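Local coordinates for protein beta-glucosidase (Chaetomella raphigera, PDB 6JXG) that probably hydrolyses terminal, non-reducing beta-D-glucosyl residues, releasing beta-D-glucose in the breakdown of cellulose, at residues P38-T43 with S231-Q236; I197-N202 with Y208-N213; G241-G246 with Y261-N266; L268-I271 with T275-Q278. All blocks are in the same frame, centred on the assembly; numbering follows the deposited sequence.

Contact 1. Residues P38-T43 with S231-Q236; sequences PCVGNT and SDWAAQ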
loop_
_atom_site.group_PDB
_atom_site.type_symbol
_atom_site.label_atom_id
_atom_site.label_comp_id
_atom_site.label_asym_id
_atom_site.label_seq_id
_atom_site.Cartn_x
_atom_site.Cartn_y
_atom_site.Cartn_z
ATOM N N PRO A 38 7.138 24.434 -8.769
ATOM C CA PRO A 38 7.904 24.006 -7.626
ATOM C C PRO A 38 7.579 22.579 -7.155
ATOM O O PRO A 38 8.378 21.947 -6.480
ATOM C CB PRO A 38 7.480 24.971 -6.538
ATOM C CG PRO A 38 6.062 25.283 -6.876
ATOM C CD PRO A 38 6.092 25.420 -8.394
ATOM N N CYS A 39 6.437 22.090 -7.563
ATOM C CA CYS A 39 5.965 20.752 -7.193
ATOM C C CYS A 39 6.319 19.701 -8.262
ATOM O O CYS A 39 6.720 20.027 -9.364
ATOM C CB CYS A 39 4.441 20.807 -6.944
ATOM S SG CYS A 39 4.037 22.083 -5.711
ATOM N N VAL A 40 6.063 18.432 -7.949
ATOM C CA VAL A 40 6.300 17.351 -8.890
ATOM C C VAL A 40 5.506 17.582 -10.171
ATOM O O VAL A 40 5.953 17.199 -11.280
ATOM C CB VAL A 40 6.037 15.983 -8.193
ATOM C CG1 VAL A 40 6.183 14.780 -9.134
ATOM C CG2 VAL A 40 7.070 15.851 -7.085
ATOM N N GLY A 41 4.351 18.179 -10.000
ATOM C CA GLY A 41 3.483 18.660 -11.102
ATOM C C GLY A 41 2.752 19.918 -10.692
ATOM O O GLY A 41 2.398 20.078 -9.531
ATOM N N ASN A 42 2.526 20.803 -11.651
ATOM C CA ASN A 42 1.670 21.989 -11.394
ATOM C C ASN A 42 0.862 22.333 -12.593
ATOM O O ASN A 42 1.248 22.080 -13.745
ATOM C CB ASN A 42 2.532 23.236 -11.043
ATOM C CG ASN A 42 3.168 23.188 -9.682
ATOM O OD1 ASN A 42 2.562 23.618 -8.610
ATOM N ND2 ASN A 42 4.411 22.796 -9.681
ATOM N N THR A 43 -0.300 22.918 -12.348
ATOM C CA THR A 43 -0.984 23.662 -13.353
ATOM C C THR A 43 -0.960 25.157 -12.997
ATOM O O THR A 43 -0.822 25.511 -11.833
ATOM C CB THR A 43 -2.434 23.147 -13.592
ATOM O OG1 THR A 43 -3.135 23.031 -12.366
ATOM C CG2 THR A 43 -2.383 21.827 -14.290
ATOM N N SER A 231 -2.629 11.843 -15.428
ATOM C CA SER A 231 -1.690 10.887 -15.980
ATOM C C SER A 231 -0.564 10.591 -15.074
ATOM O O SER A 231 -0.061 11.463 -14.355
ATOM C CB SER A 231 -1.159 11.335 -17.341
ATOM O OG SER A 231 -0.352 12.479 -17.197
ATOM N N ASP A 232 -0.039 9.362 -15.186
ATOM C CA ASP A 232 1.282 9.170 -14.663
ATOM C C ASP A 232 2.201 10.043 -15.523
ATOM O O ASP A 232 1.787 10.562 -16.579
ATOM C CB ASP A 232 1.654 7.675 -14.613
ATOM C CG ASP A 232 2.701 7.340 -13.553
ATOM O OD1 ASP A 232 3.475 8.235 -13.168
ATOM O OD2 ASP A 232 2.789 6.145 -13.140
ATOM N N TRP A 233 3.441 10.236 -15.052
ATOM C CA TRP A 233 4.267 11.292 -15.553
ATOM C C TRP A 233 4.775 10.925 -16.939
ATOM O O TRP A 233 5.573 10.021 -17.132
ATOM C CB TRP A 233 5.352 11.692 -14.591
ATOM C CG TRP A 233 5.032 12.880 -13.716
ATOM C CD1 TRP A 233 5.891 13.877 -13.427
ATOM C CD2 TRP A 233 3.826 13.160 -12.948
ATOM N NE1 TRP A 233 5.317 14.791 -12.583
ATOM C CE2 TRP A 233 4.052 14.377 -12.261
ATOM C CE3 TRP A 233 2.602 12.500 -12.756
ATOM C CZ2 TRP A 233 3.097 14.962 -11.428
ATOM C CZ3 TRP A 233 1.657 13.072 -11.934
ATOM C CH2 TRP A 233 1.912 14.305 -11.261
ATOM N N ALA A 234 4.290 11.721 -17.896
ATOM C CA ALA A 234 4.515 11.521 -19.333
ATOM C C ALA A 234 3.899 10.199 -19.827
ATOM O O ALA A 234 4.460 9.548 -20.726
ATOM C CB ALA A 234 5.994 11.620 -19.698
ATOM N N ALA A 235 2.774 9.794 -19.232
ATOM C CA ALA A 235 2.077 8.550 -19.641
ATOM C C ALA A 235 1.026 8.896 -20.709
ATOM O O ALA A 235 0.367 8.012 -21.258
ATOM C CB ALA A 235 1.445 7.812 -18.446
ATOM N N GLN A 236 0.881 10.198 -21.053
ATOM C CA GLN A 236 -0.039 10.605 -22.129
ATOM C C GLN A 236 0.734 10.388 -23.461
ATOM O O GLN A 236 1.919 10.708 -23.527
ATOM C CB GLN A 236 -0.430 12.083 -22.030
ATOM C CG GLN A 236 -1.238 12.653 -23.170
ATOM C CD GLN A 236 -1.527 14.143 -22.999
ATOM O OE1 GLN A 236 -2.675 14.597 -23.129
ATOM N NE2 GLN A 236 -0.496 14.892 -22.711
#
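Val40 and Gly41 form a classic beta bulge opposite Tyr56, and the indole of Trp233 reaches out from the loop after strand 228-231 to meet it. The bulge presents the carbonyl of Val40 to the rim of the ring: Trp233 NE1 donates to Val40 O at 2.8 Å, with an N-H...O angle of 158°. The acceptor lies in the indole plane, whereas the donor sits well above the plane of the carbonyl. Val40 lays its side chain across the indole at about a right angle; CG1, anti to the backbone N (chi1 177°), comes 3.6 Å from Trp233 NE1. Gly41 CA is 3.7 Å from Trp233 CZ2, too near to leave room for a side chain. A phenylalanine in place of Trp233 would have no N-H here and would probably leave the buried Val40 O without this donor. The base of the indole is steadied by a type II turn from Asp232 to Ala235, in which Trp233 N also bonds Asp232 OD1 at 2.7 Å. Asp232 O is gripped from opposite faces by Ser231 OG and Ala235 N. Trp34 meets the Trp233 ring at about 90° and Met198 of strand 196-199 packs against it, while the Cys39-Cys55 disulfide ties the residue before the bulge to strand 55-57; the contact thus joins the start of strand 41-42 to the loop after strand 228-231, the barrel sheet's outermost strands.

Contact 2. Residues I197-N202 with Y208-N213; sequences IMCSYN and YACENN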
loop_
_atom_site.group_PDB
_atom_site.type_symbol
_atom_site.label_atom_id
_atom_site.label_comp_id
_atom_site.label_asym_id
_atom_site.label_seq_id
_atom_site.Cartn_x
_atom_site.Cartn_y
_atom_site.Cartn_z
ATOM N N ILE A 197 -7.643 9.972 -9.487
ATOM C CA ILE A 197 -7.065 8.662 -9.758
ATOM C C ILE A 197 -6.061 8.878 -10.852
ATOM O O ILE A 197 -6.282 9.693 -11.753
ATOM C CB ILE A 197 -8.173 7.684 -10.259
ATOM C CG1 ILE A 197 -9.139 7.305 -9.094
ATOM C CG2 ILE A 197 -7.550 6.483 -10.901
ATOM C CD1 ILE A 197 -10.389 6.644 -9.568
ATOM N N MET A 198 -4.913 8.223 -10.755
ATOM C CA MET A 198 -3.869 8.387 -11.748
ATOM C C MET A 198 -3.866 7.163 -12.673
ATOM O O MET A 198 -3.859 6.012 -12.189
ATOM C CB MET A 198 -2.506 8.441 -11.042
ATOM C CG MET A 198 -1.311 8.726 -11.944
ATOM S SD MET A 198 0.299 8.600 -11.167
ATOM C CE MET A 198 0.200 10.015 -10.060
ATOM N N CYS A 199 -3.825 7.376 -13.980
ATOM C CA CYS A 199 -3.722 6.262 -14.899
ATOM C C CYS A 199 -2.277 5.839 -15.137
ATOM O O CYS A 199 -1.359 6.659 -14.987
ATOM C CB CYS A 199 -4.446 6.556 -16.191
ATOM S SG CYS A 199 -4.092 8.116 -17.016
ATOM N N SER A 200 -2.075 4.564 -15.519
ATOM C CA SER A 200 -0.759 3.935 -15.466
ATOM C C SER A 200 0.067 4.025 -16.712
ATOM O O SER A 200 -0.421 4.332 -17.751
ATOM C CB SER A 200 -0.896 2.474 -15.025
ATOM O OG SER A 200 -1.648 1.772 -15.989
ATOM N N TYR A 201 1.362 3.648 -16.625
ATOM C CA TYR A 201 2.218 3.641 -17.807
ATOM C C TYR A 201 1.969 2.482 -18.820
ATOM O O TYR A 201 2.330 2.615 -19.994
ATOM C CB TYR A 201 3.675 3.504 -17.401
ATOM C CG TYR A 201 4.290 4.740 -16.852
ATOM C CD1 TYR A 201 4.408 5.863 -17.665
ATOM C CD2 TYR A 201 4.782 4.786 -15.553
ATOM C CE1 TYR A 201 5.032 7.020 -17.196
ATOM C CE2 TYR A 201 5.410 5.932 -15.065
ATOM C CZ TYR A 201 5.538 7.048 -15.868
ATOM O OH TYR A 201 6.135 8.215 -15.452
ATOM N N ASN A 202 1.374 1.369 -18.368
ATOM C CA ASN A 202 1.357 0.184 -19.180
ATOM C C ASN A 202 0.174 0.235 -20.123
ATOM O O ASN A 202 -0.743 1.027 -19.934
ATOM C CB ASN A 202 1.264 -1.071 -18.291
ATOM C CG ASN A 202 0.072 -0.959 -17.303
ATOM O OD1 ASN A 202 0.122 -0.217 -16.325
ATOM N ND2 ASN A 202 -1.020 -1.622 -17.629
ATOM N N TYR A 208 -2.574 1.889 -24.218
ATOM C CA TYR A 208 -2.032 2.631 -23.035
ATOM C C TYR A 208 -3.179 3.075 -22.134
ATOM O O TYR A 208 -4.197 3.630 -22.617
ATOM C CB TYR A 208 -1.228 3.850 -23.503
ATOM C CG TYR A 208 0.153 3.492 -23.955
ATOM C CD1 TYR A 208 0.562 3.644 -25.280
ATOM C CD2 TYR A 208 1.025 2.896 -23.042
ATOM C CE1 TYR A 208 1.862 3.260 -25.649
ATOM C CE2 TYR A 208 2.297 2.503 -23.401
ATOM C CZ TYR A 208 2.702 2.659 -24.709
ATOM O OH TYR A 208 4.012 2.292 -25.004
ATOM N N ALA A 209 -3.012 2.864 -20.833
ATOM C CA ALA A 209 -4.037 3.173 -19.848
ATOM C C ALA A 209 -4.557 4.611 -19.946
ATOM O O ALA A 209 -5.770 4.850 -19.893
ATOM C CB ALA A 209 -3.519 2.862 -18.457
ATOM N N CYS A 210 -3.668 5.577 -20.172
ATOM C CA CYS A 210 -4.079 7.003 -20.269
ATOM C C CYS A 210 -4.712 7.371 -21.630
ATOM O O CYS A 210 -5.195 8.526 -21.834
ATOM C CB CYS A 210 -2.882 7.898 -19.907
ATOM S SG CYS A 210 -2.412 7.684 -18.116
ATOM N N GLU A 211 -4.796 6.386 -22.520
ATOM C CA GLU A 211 -5.413 6.497 -23.857
ATOM C C GLU A 211 -6.558 5.567 -24.039
ATOM O O GLU A 211 -7.101 5.421 -25.102
ATOM C CB GLU A 211 -4.381 6.124 -24.863
ATOM C CG GLU A 211 -3.099 6.925 -24.838
ATOM C CD GLU A 211 -3.171 8.306 -25.525
ATOM O OE1 GLU A 211 -3.856 8.481 -26.594
ATOM O OE2 GLU A 211 -2.544 9.257 -25.007
ATOM N N ASN A 212 -6.954 4.906 -22.960
ATOM C CA ASN A 212 -7.904 3.796 -22.987
ATOM C C ASN A 212 -9.239 4.248 -22.498
ATOM O O ASN A 212 -9.392 4.731 -21.360
ATOM C CB ASN A 212 -7.376 2.647 -22.055
ATOM C CG ASN A 212 -8.104 1.360 -22.256
ATOM O OD1 ASN A 212 -9.378 1.309 -22.247
ATOM N ND2 ASN A 212 -7.348 0.314 -22.529
ATOM N N ASN A 213 -10.273 3.997 -23.314
ATOM C CA ASN A 213 -11.594 4.454 -22.981
ATOM C C ASN A 213 -12.135 3.867 -21.681
ATOM O O ASN A 213 -13.151 4.318 -21.237
ATOM C CB ASN A 213 -12.614 4.125 -24.096
ATOM C CG ASN A 213 -12.421 4.983 -25.346
ATOM O OD1 ASN A 213 -11.605 5.885 -25.433
ATOM N ND2 ASN A 213 -13.173 4.657 -26.347
HETATM O O HOH W 1 -0.667 5.402 -20.439
#
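Tyr208 meets the other segment with one edge of its ring: a chi1 of -80°, with CG beside the backbone N, brings CD2 to 3.3 Å from Tyr201 O, which sits near the ring plane. The ring also stacks on His237, and its hydroxyl bonds Asp167 O. Next, Ala209 N donates to Asn202 O at 3.1 Å, a fairly straight bond lying in the carbonyl plane. The methyl of Ala209 points at the first segment and touches Ser200 OG at 3.3 Å; that hydroxyl is turned to Asn202 OD1, 2.7 Å away. Cys210 then makes the covalent tie, its SG 2.1 Å from Cys199 SG with a chi3 of 117°. Beside the disulfide a water joins the two backbones, donating to Ser200 O and accepting from Cys210 N. One short 3-10 turn, residues 209-211, brings the methyl and the sulfur to bear on the strand end together. Beyond it, Glu211 turns to Thr238 and His237, and Asn212 OD1 caps Phe214 N at the start of helix 214-222. The disulfide therefore pins the lead-in of that helix to the C-terminal end of strand 196-199, which runs between strands 151-157 and 228-231 of the barrel.

Contact 3. Residues G241-G246 with Y261-N266; sequences GSANAG and YLWGSN. With NAG (2-acetamido-2-deoxy-beta-D-glucopyranose), chain C.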
loop_
_atom_site.group_PDB
_atom_site.type_symbol
_atom_site.label_atom_id
_atom_site.label_comp_id
_atom_site.label_asym_id
_atom_site.label_seq_id
_atom_site.Cartn_x
_atom_site.Cartn_y
_atom_site.Cartn_z
ATOM N N GLY A 241 -6.462 11.042 -28.429
ATOM C CA GLY A 241 -6.712 9.758 -27.751
ATOM C C GLY A 241 -6.985 9.908 -26.295
ATOM O O GLY A 241 -7.989 9.388 -25.791
ATOM N N SER A 242 -6.091 10.633 -25.616
ATOM C CA SER A 242 -6.208 10.802 -24.197
ATOM C C SER A 242 -7.470 11.586 -23.802
ATOM O O SER A 242 -8.174 11.194 -22.876
ATOM C CB SER A 242 -4.945 11.460 -23.620
ATOM O OG SER A 242 -4.652 12.708 -24.224
ATOM N N ALA A 243 -7.697 12.753 -24.413
ATOM C CA ALA A 243 -8.898 13.519 -24.136
ATOM C C ALA A 243 -10.150 12.658 -24.260
ATOM O O ALA A 243 -11.034 12.668 -23.379
ATOM C CB ALA A 243 -8.988 14.740 -25.068
ATOM N N ASN A 244 -10.257 11.991 -25.389
ATOM C CA ASN A 244 -11.496 11.231 -25.726
ATOM C C ASN A 244 -11.678 9.991 -24.888
ATOM O O ASN A 244 -12.816 9.571 -24.628
ATOM C CB ASN A 244 -11.563 10.958 -27.200
ATOM C CG ASN A 244 -11.869 12.208 -27.982
ATOM O OD1 ASN A 244 -12.229 13.266 -27.416
ATOM N ND2 ASN A 244 -11.693 12.112 -29.287
ATOM N N ALA A 245 -10.574 9.502 -24.341
ATOM C CA ALA A 245 -10.610 8.333 -23.444
ATOM C C ALA A 245 -11.069 8.658 -22.071
ATOM O O ALA A 245 -11.497 7.775 -21.347
ATOM C CB ALA A 245 -9.204 7.754 -23.339
ATOM N N GLY A 246 -10.933 9.917 -21.686
ATOM C CA GLY A 246 -11.368 10.407 -20.408
ATOM C C GLY A 246 -10.282 10.891 -19.444
ATOM O O GLY A 246 -10.537 11.014 -18.263
ATOM N N TYR A 261 3.928 20.048 -25.591
ATOM C CA TYR A 261 2.673 19.842 -24.847
ATOM C C TYR A 261 1.576 19.265 -25.770
ATOM O O TYR A 261 1.127 19.934 -26.734
ATOM C CB TYR A 261 2.188 21.167 -24.208
ATOM C CG TYR A 261 3.150 21.740 -23.238
ATOM C CD1 TYR A 261 3.021 21.541 -21.874
ATOM C CD2 TYR A 261 4.251 22.469 -23.697
ATOM C CE1 TYR A 261 3.946 22.071 -20.996
ATOM C CE2 TYR A 261 5.203 22.974 -22.839
ATOM C CZ TYR A 261 5.040 22.821 -21.484
ATOM O OH TYR A 261 6.000 23.375 -20.668
ATOM N N LEU A 262 1.224 18.020 -25.528
ATOM C CA LEU A 262 0.171 17.359 -26.350
ATOM C C LEU A 262 -1.169 17.982 -26.137
ATOM O O LEU A 262 -2.035 17.921 -26.997
ATOM C CB LEU A 262 0.099 15.839 -26.054
ATOM C CG LEU A 262 1.271 15.072 -26.665
ATOM C CD1 LEU A 262 1.498 13.699 -26.081
ATOM C CD2 LEU A 262 1.053 14.940 -28.170
ATOM N N TRP A 263 -1.345 18.625 -24.986
ATOM C CA TRP A 263 -2.579 19.406 -24.716
ATOM C C TRP A 263 -2.237 20.933 -24.836
ATOM O O TRP A 263 -1.704 21.313 -25.872
ATOM C CB TRP A 263 -3.231 18.981 -23.420
ATOM C CG TRP A 263 -4.066 17.744 -23.531
ATOM C CD1 TRP A 263 -4.262 16.930 -24.645
ATOM C CD2 TRP A 263 -4.807 17.117 -22.465
ATOM N NE1 TRP A 263 -5.128 15.891 -24.341
ATOM C CE2 TRP A 263 -5.436 15.965 -22.999
ATOM C CE3 TRP A 263 -4.962 17.396 -21.129
ATOM C CZ2 TRP A 263 -6.246 15.146 -22.233
ATOM C CZ3 TRP A 263 -5.765 16.574 -20.351
ATOM C CH2 TRP A 263 -6.456 15.498 -20.911
ATOM N N GLY A 264 -2.511 21.791 -23.862
ATOM C CA GLY A 264 -2.249 23.200 -24.084
ATOM C C GLY A 264 -2.990 23.680 -25.364
ATOM O O GLY A 264 -4.147 23.236 -25.643
ATOM N N SER A 265 -2.290 24.475 -26.181
ATOM C CA SER A 265 -2.814 24.944 -27.469
ATOM C C SER A 265 -3.123 23.802 -28.387
ATOM O O SER A 265 -3.955 23.966 -29.225
ATOM C CB SER A 265 -1.800 25.734 -28.282
ATOM O OG SER A 265 -1.337 26.799 -27.585
ATOM N N ASN A 266 -2.362 22.722 -28.337
ATOM C CA ASN A 266 -2.730 21.550 -29.106
ATOM C C ASN A 266 -4.121 20.982 -28.827
ATOM O O ASN A 266 -4.798 20.612 -29.748
ATOM C CB ASN A 266 -1.723 20.438 -28.930
ATOM C CG ASN A 266 -0.672 20.440 -29.998
ATOM O OD1 ASN A 266 -0.964 20.684 -31.153
ATOM N ND2 ASN A 266 0.561 20.204 -29.615
HETATM C C1 NAG C . -6.546 18.311 -34.975
HETATM C C2 NAG C . -5.795 17.617 -36.148
HETATM C C3 NAG C . -4.756 16.667 -35.604
HETATM C C4 NAG C . -3.923 17.309 -34.507
HETATM C C5 NAG C . -4.800 17.989 -33.431
HETATM C C6 NAG C . -4.001 18.748 -32.326
HETATM C C7 NAG C . -7.167 17.350 -38.137
HETATM C C8 NAG C . -8.066 16.440 -38.960
HETATM N N2 NAG C . -6.646 16.825 -37.026
HETATM O O3 NAG C . -3.904 16.171 -36.641
HETATM O O4 NAG C . -3.130 16.244 -34.016
HETATM O O5 NAG C . -5.655 18.934 -34.056
HETATM O O6 NAG C . -3.081 19.596 -32.952
HETATM O O7 NAG C . -6.968 18.541 -38.428
#
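Ser242 and Ala243 pack against the NE1-CE2-CZ2 side of the Trp263 indole, and most of the contact is plain van der Waals touching. Ala243 N stands in the ring plane at its edge, 3.5 Å from Trp263 CZ2, and the Ala243 methyl lies 4.0 Å from the same carbon. Ser242 OG comes in obliquely, 3.5 Å from Trp263 CZ2. A chi1 of -81°, with CG anti to the carbonyl carbon, sends the indole toward helix 239-245, where Met284 of helix 278-294 touches both it and Ala243. The polar ends have their partners next door: Trp263 NE1 bonds Thr239 O, and Ser242 OG bonds Thr238 O and Gln236 OE1. The indole thus joins the body of helix 239-245 to the loop that leads into helix 265-272, both in the N-terminal domain. Helix 239-245 finishes in a Schellman motif at Gly246, whose N reaches back to Ser242 O and Ala243 O, while Gly264, with positive phi, is the N-cap of helix 265-272. Two hydrogen bonds of Asn266 serve the loop and the glycan. Asn266 ND2 donates to Tyr261 O at 2.9 Å and 171°, tying the first turn of the helix to the loop before it. Its other amide atom, OD1, accepts from O6 of the N-acetylglucosamine carried by Asn273, at 3.0 Å.

Contact 4. Residues L268-I271 with T275-Q278; sequences LAAI and TVAQ. With NAG (2-acetamido-2-deoxy-beta-D-glucopyranose), chain C.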
loop_
_atom_site.group_PDB
_atom_site.type_symbol
_atom_site.label_atom_id
_atom_site.label_comp_id
_atom_site.label_asym_id
_atom_site.label_seq_id
_atom_site.Cartn_x
_atom_site.Cartn_y
_atom_site.Cartn_z
ATOM N N LEU A 268 -6.722 22.768 -27.692
ATOM C CA LEU A 268 -7.633 23.805 -28.295
ATOM C C LEU A 268 -7.726 23.645 -29.812
ATOM O O LEU A 268 -8.799 23.796 -30.372
ATOM C CB LEU A 268 -7.188 25.211 -27.889
ATOM C CG LEU A 268 -7.123 25.479 -26.391
ATOM C CD1 LEU A 268 -6.861 26.930 -26.036
ATOM C CD2 LEU A 268 -8.382 24.960 -25.723
ATOM N N ALA A 269 -6.614 23.317 -30.450
ATOM C CA ALA A 269 -6.596 22.986 -31.858
ATOM C C ALA A 269 -7.483 21.769 -32.176
ATOM O O ALA A 269 -8.173 21.756 -33.165
ATOM C CB ALA A 269 -5.145 22.735 -32.302
ATOM N N ALA A 270 -7.436 20.725 -31.342
ATOM C CA ALA A 270 -8.218 19.518 -31.565
ATOM C C ALA A 270 -9.722 19.869 -31.450
ATOM O O ALA A 270 -10.564 19.268 -32.068
ATOM C CB ALA A 270 -7.867 18.469 -30.528
ATOM N N ILE A 271 -10.044 20.819 -30.592
ATOM C CA ILE A 271 -11.428 21.195 -30.440
ATOM C C ILE A 271 -11.848 21.981 -31.687
ATOM O O ILE A 271 -12.931 21.715 -32.254
ATOM C CB ILE A 271 -11.687 22.056 -29.179
ATOM C CG1 ILE A 271 -11.382 21.236 -27.899
ATOM C CG2 ILE A 271 -13.165 22.477 -29.183
ATOM C CD1 ILE A 271 -11.465 21.960 -26.586
ATOM N N THR A 275 -12.056 17.212 -33.626
ATOM C CA THR A 275 -11.674 15.833 -33.236
ATOM C C THR A 275 -11.909 15.578 -31.725
ATOM O O THR A 275 -12.011 14.430 -31.295
ATOM C CB THR A 275 -10.208 15.531 -33.573
ATOM O OG1 THR A 275 -9.367 16.575 -33.093
ATOM C CG2 THR A 275 -9.964 15.377 -35.075
ATOM N N VAL A 276 -11.982 16.630 -30.927
ATOM C CA VAL A 276 -12.342 16.586 -29.488
ATOM C C VAL A 276 -13.493 17.583 -29.282
ATOM O O VAL A 276 -13.416 18.710 -29.696
ATOM C CB VAL A 276 -11.171 17.022 -28.584
ATOM C CG1 VAL A 276 -11.584 17.064 -27.139
ATOM C CG2 VAL A 276 -9.979 16.021 -28.698
ATOM N N ALA A 277 -14.523 17.170 -28.593
ATOM C CA ALA A 277 -15.620 18.035 -28.278
ATOM C C ALA A 277 -15.294 19.040 -27.186
ATOM O O ALA A 277 -14.625 18.723 -26.206
ATOM C CB ALA A 277 -16.782 17.224 -27.845
ATOM N N GLN A 278 -15.733 20.271 -27.389
ATOM C CA GLN A 278 -15.704 21.270 -26.305
ATOM C C GLN A 278 -16.239 20.702 -25.004
ATOM O O GLN A 278 -15.673 20.989 -23.965
ATOM C CB GLN A 278 -16.574 22.483 -26.664
ATOM C CG GLN A 278 -16.625 23.606 -25.585
ATOM C CD GLN A 278 -15.273 24.261 -25.425
ATOM O OE1 GLN A 278 -14.578 24.474 -26.406
ATOM N NE2 GLN A 278 -14.857 24.515 -24.188
HETATM C C1 NAG C . -6.546 18.311 -34.975
HETATM C C2 NAG C . -5.795 17.617 -36.148
HETATM C C3 NAG C . -4.756 16.667 -35.604
HETATM C C4 NAG C . -3.923 17.309 -34.507
HETATM C C5 NAG C . -4.800 17.989 -33.431
HETATM C C6 NAG C . -4.001 18.748 -32.326
HETATM C C7 NAG C . -7.167 17.350 -38.137
HETATM C C8 NAG C . -8.066 16.440 -38.960
HETATM N N2 NAG C . -6.646 16.825 -37.026
HETATM O O3 NAG C . -3.904 16.171 -36.641
HETATM O O4 NAG C . -3.130 16.244 -34.016
HETATM O O5 NAG C . -5.655 18.934 -34.056
HETATM O O6 NAG C . -3.081 19.596 -32.952
HETATM O O7 NAG C . -6.968 18.541 -38.428
HETATM O O HOH W 2 -15.045 20.126 -31.419
#
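Ala270 O is gripped by two successive backbone amides of the second segment. Thr275 N reaches it at 3.0 Å, nearly along the C=O axis though bent at the hydrogen (138°), and Val276 N at 3.2 Å from well above the carbonyl plane, with a straighter 159°. Beside this fork the chains come close enough for a CA-H...O contact, Ile271 CA to Val276 O at 3.3 Å, and a water donates to both Ile271 O and Val276 O. Together these bonds fasten the short loop joining two consecutive helices of the N-terminal domain: helix 265-272 ends, the chain doubles back, and Ala277 is the N-cap of helix 278-294. The turn carries the glycosylated Asn273, whose side-chain OD1 is bonded to Thr275 OG1, the hydroxyl of the Asn-Gly-Thr sequon. The N-acetylglucosamine lies against Ala269, Ala270 and Thr275, its O5 3.6 Å from Ala270 CA. Apolar packing is made by Val276 CG2, 3.7 Å from the Ala270 methyl CB, and Val276 also leans on Ala243 and Asn244 of helix 239-245. The side chains of Ile271 and Gln278 pass at a slant, Ile271 CG2 lying 3.7 Å from Gln278 OE1. The glutamine chain, bent at chi2 (66°), brings OE1 back against CG2 and CD1 of the isoleucine, and its NE2 bonds Asp282 and Asn22. Cut back to an alanine, Ile271 would lose CG1, CG2 and CD1, which is likely to open a gap beside Gln278 and Leu281 and leave the glutamine chain less firmly backed.

Overall arrangement
From the N terminus, the first segment to appear is 38-43, and contact 1 closes only with 231-236, after nearly the whole run of barrel strands. Contact 2 falls within that long loop and closes a far shorter one, between strand 196-199 and helix 214-222. Contacts 3 and 4 follow in series, each completed before the next begins, and none of the four cross. Contacts 1 and 2 meet at the same sheet, where Asp232 N lies beside Cys199 O. Gln236 of contact 1 reaches contact 3, and Asn244 of contact 3 bonds Thr275 O of contact 4. The chain of contacts thus runs from the barrel strands outward to the helices on either side of the glycosylated loop.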